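Local coordinates for macromomycin (Streptomyces macromomyceticus, PDB 2MCM), which binds non-covalently the cytotoxic, DNA-cleaving chromophore of the antibiotic auromomycin, for which it is the apoprotein, at residues A[11-14]-A[15-18]; A[24-28]-A[29-33]. All coordinates share one frame; numbering follows the deposited sequence. Where two conformers were deposited one is given.

Interaction 1. Residues A[11-14]-A[15-18]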
# COMPACT_ATOMS: atom_id res chain seq x y z
N GLY A 11 7.95 -13.33 4.25
CA GLY A 11 9.31 -13.44 4.81
C GLY A 11 10.07 -12.14 4.51
O GLY A 11 11.31 -12.22 4.27
N LEU A 12 9.39 -11.01 4.47
CA LEU A 12 10.12 -9.76 4.11
C LEU A 12 10.94 -9.30 5.28
O LEU A 12 10.76 -9.54 6.45
CB LEU A 12 8.95 -8.71 3.83
CG LEU A 12 8.08 -9.06 2.65
CD1 LEU A 12 7.02 -7.99 2.46
CD2 LEU A 12 8.84 -9.21 1.30
N SER A 13 11.95 -8.45 4.82
CA SER A 13 12.83 -7.81 5.81
C SER A 13 12.37 -6.36 6.00
O SER A 13 11.76 -5.80 5.06
CB SER A 13 14.24 -7.63 5.16
OG SER A 13 14.78 -8.91 4.86
N ASN A 14 12.74 -5.74 7.07
CA ASN A 14 12.50 -4.33 7.34
C ASN A 14 13.34 -3.54 6.32
O ASN A 14 14.57 -3.85 6.20
CB ASN A 14 12.94 -4.00 8.78
CG ASN A 14 12.66 -2.56 9.06
OD1 ASN A 14 11.56 -2.02 8.86
ND2 ASN A 14 13.65 -1.85 9.62
N GLY A 15 12.77 -2.65 5.55
CA GLY A 15 13.54 -1.84 4.60
C GLY A 15 13.72 -2.46 3.28
O GLY A 15 14.55 -2.11 2.39
N GLN A 16 12.98 -3.54 2.99
CA GLN A 16 13.01 -4.27 1.74
C GLN A 16 12.20 -3.61 0.63
O GLN A 16 11.06 -3.07 0.95
CB GLN A 16 12.45 -5.73 1.88
CG GLN A 16 12.69 -6.56 0.62
CD GLN A 16 12.60 -8.07 0.94
OE1 GLN A 16 12.37 -8.39 2.09
NE2 GLN A 16 12.86 -8.92 -0.02
N THR A 17 12.63 -3.59 -0.57
CA THR A 17 11.88 -3.00 -1.68
C THR A 17 11.02 -4.11 -2.28
O THR A 17 11.59 -5.16 -2.61
CB THR A 17 12.83 -2.47 -2.84
OG1 THR A 17 13.57 -1.41 -2.22
CG2 THR A 17 11.99 -1.89 -4.01
N VAL A 18 9.72 -3.85 -2.45
CA VAL A 18 8.90 -4.91 -3.14
C VAL A 18 8.36 -4.30 -4.43
O VAL A 18 8.44 -3.03 -4.56
CB VAL A 18 7.77 -5.38 -2.22
CG1 VAL A 18 8.23 -6.01 -0.92
CG2 VAL A 18 6.75 -4.29 -1.93
O HOH W 1 13.68 -11.19 3.70
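The side chain of Gln16 reaches back across the turn that ends on it and meets the backbone of Ser13. Its CB lies against the carbonyl of Ser13, with Gln16 CB 3.3 Å from Ser13 O. CG stands anti to the backbone N (chi1 -171°) and the chain runs on extended, which carries the amide across to Leu12 and Ser13. Gln16 CD passes 3.9 Å from Leu12 CD2, the two side chains crossing at about a right angle. At the tip, Gln16 OE1 accepts a hydrogen bond from Ser13 N at 2.8 Å. The N-H...O angle is 167°, and the donor sits almost in line with the amide C=O. Gln16 OE1 also lies 3.3 Å from Leu12 CA.

A type II beta turn from Ser13 to Gln16 is closed by Gln16 N bonding to Ser13 O, with the donor above the carbonyl plane. Gly15 and Gln16 both face Val68, a G1 beta bulge where strand 16-23 joins strand 62-68. Further along the strand, Leu12 CD2 packs on Val18 CG1 at 3.9 Å. A water donates to Gly11 O and makes a weak bond to Gln16 OE1. Gln16 thus bonds to Ser13 through both backbone N and side-chain oxygen, a double tie that fixes the amide's OE1 end and bridges the turn.

Interaction 2. Residues A[24-28]-A[29-33]; sequences GLTPG and TVYHV
Leu25 and Tyr31 lie alongside each other and point opposite ways, the leucine over one face of the phenol ring. Leu25 CD1 makes a CH-pi contact, 4.2 Å from the Tyr31 ring centroid and 16° off the ring normal. Leu25 CB packs closer to the phenol end, 3.8 Å from Tyr31 CE1. The tyrosine's CG is anti to its carbonyl carbon (chi1 -67°), and the ring reaches back from the strand to the loop. There Tyr31 OH accepts a nearly straight hydrogen bond from Thr26 N, 3.0 Å long with an N-H...O angle of 173°. The hydroxyl is also hydrogen-bonded to Glu103 OE1, its strongest polar partner.

Between these residues the chain makes a type II beta turn from Thr26 to Thr29, leading into strand 30-40 of the immunoglobulin-like beta fold of the neocarzinostatin family. Thr29 N closes the turn on Thr26 O at 3.2 Å, the donor tilted from the carbonyl plane. Thr26 O also lies at the edge of the Tyr31 ring, in its plane, 3.9 Å from Tyr31 CE1. The side chains of Thr26 and Thr29 meet at a slant, with Thr26 CG2 3.5 Å from Thr29 OG1. Leu97 and Ile62 touch both Leu25 and Tyr31, so the pair packs against strands of both sheets.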
# COMPACT_ATOMS: atom_id res chain seq x y z
N GLY A 24 -5.84 -3.77 -14.83
CA GLY A 24 -7.33 -3.55 -14.82
C GLY A 24 -7.66 -2.20 -14.25
O GLY A 24 -8.82 -2.02 -13.77
N LEU A 25 -6.74 -1.22 -14.22
CA LEU A 25 -7.05 0.09 -13.67
C LEU A 25 -7.57 1.01 -14.78
O LEU A 25 -7.61 0.66 -15.98
CB LEU A 25 -5.67 0.70 -13.14
CG LEU A 25 -4.95 -0.21 -12.15
CD1 LEU A 25 -3.61 0.48 -11.73
CD2 LEU A 25 -5.79 -0.51 -10.95
N THR A 26 -7.90 2.23 -14.36
CA THR A 26 -8.41 3.21 -15.35
C THR A 26 -7.31 4.09 -15.89
O THR A 26 -6.69 4.76 -15.00
CB THR A 26 -9.49 4.08 -14.63
OG1 THR A 26 -10.49 3.14 -14.13
CG2 THR A 26 -10.07 5.16 -15.53
N PRO A 27 -7.04 4.06 -17.16
CA PRO A 27 -5.94 4.90 -17.71
C PRO A 27 -6.12 6.33 -17.30
O PRO A 27 -7.26 6.90 -17.39
CB PRO A 27 -6.07 4.72 -19.22
CG PRO A 27 -6.67 3.32 -19.34
CD PRO A 27 -7.69 3.23 -18.21
N GLY A 28 -5.02 6.98 -16.91
CA GLY A 28 -5.02 8.38 -16.52
C GLY A 28 -5.40 8.68 -15.13
O GLY A 28 -5.33 9.88 -14.72
N THR A 29 -5.86 7.73 -14.32
CA THR A 29 -6.21 8.01 -12.93
C THR A 29 -4.92 7.84 -12.07
O THR A 29 -4.16 6.94 -12.38
CB THR A 29 -7.29 6.94 -12.46
OG1 THR A 29 -8.44 7.25 -13.29
CG2 THR A 29 -7.58 7.07 -10.98
N VAL A 30 -4.85 8.67 -11.07
CA VAL A 30 -3.74 8.62 -10.13
C VAL A 30 -4.10 7.65 -9.02
O VAL A 30 -5.18 7.81 -8.41
CB VAL A 30 -3.48 10.03 -9.51
CG1 VAL A 30 -2.36 9.92 -8.46
CG2 VAL A 30 -3.14 11.06 -10.59
N TYR A 31 -3.24 6.67 -8.75
CA TYR A 31 -3.40 5.74 -7.65
C TYR A 31 -2.34 5.98 -6.59
O TYR A 31 -1.14 6.24 -6.96
CB TYR A 31 -3.30 4.29 -8.18
CG TYR A 31 -4.48 3.97 -9.10
CD1 TYR A 31 -4.48 4.29 -10.43
CD2 TYR A 31 -5.63 3.41 -8.51
CE1 TYR A 31 -5.56 4.04 -11.31
CE2 TYR A 31 -6.70 3.08 -9.36
CZ TYR A 31 -6.67 3.43 -10.67
OH TYR A 31 -7.73 3.19 -11.54
N HIS A 32 -2.67 5.98 -5.35
CA HIS A 32 -1.78 6.13 -4.20
C HIS A 32 -1.32 4.75 -3.81
O HIS A 32 -2.13 3.89 -3.43
CB HIS A 32 -2.52 6.77 -2.99
CG HIS A 32 -3.28 8.00 -3.43
ND1 HIS A 32 -2.65 9.10 -3.96
CD2 HIS A 32 -4.60 8.26 -3.46
CE1 HIS A 32 -3.60 10.01 -4.31
NE2 HIS A 32 -4.80 9.53 -3.96
N VAL A 33 -0.03 4.47 -3.90
CA VAL A 33 0.60 3.17 -3.57
C VAL A 33 1.12 3.19 -2.19
O VAL A 33 1.82 4.23 -1.78
CB VAL A 33 1.74 2.93 -4.60
CG1 VAL A 33 2.40 1.58 -4.27
CG2 VAL A 33 1.24 2.93 -6.03

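Interaction 1 comes first along the chain and interaction 2 follows, with strand 16-23 leading from one to the other. Their centres are 24 Å apart, on opposite sides of the chain's centre. Their nearest atoms are about 8 Å apart, and they do not touch. Interaction 1 forms the entry to strand 16-23, the middle strand of the three-stranded antiparallel sheet. Interaction 2 follows that strand and leads into strand 30-40 of the larger sheet. Each holds a type II turn just before a strand. Residues 24-33 thus carry the chain from one sheet to the other. Residues 11-18 belong to the link between strands 3-7 and 16-23 of the smaller sheet, while Leu12 also bonds to the C-terminal residues Thr110 and Ala112.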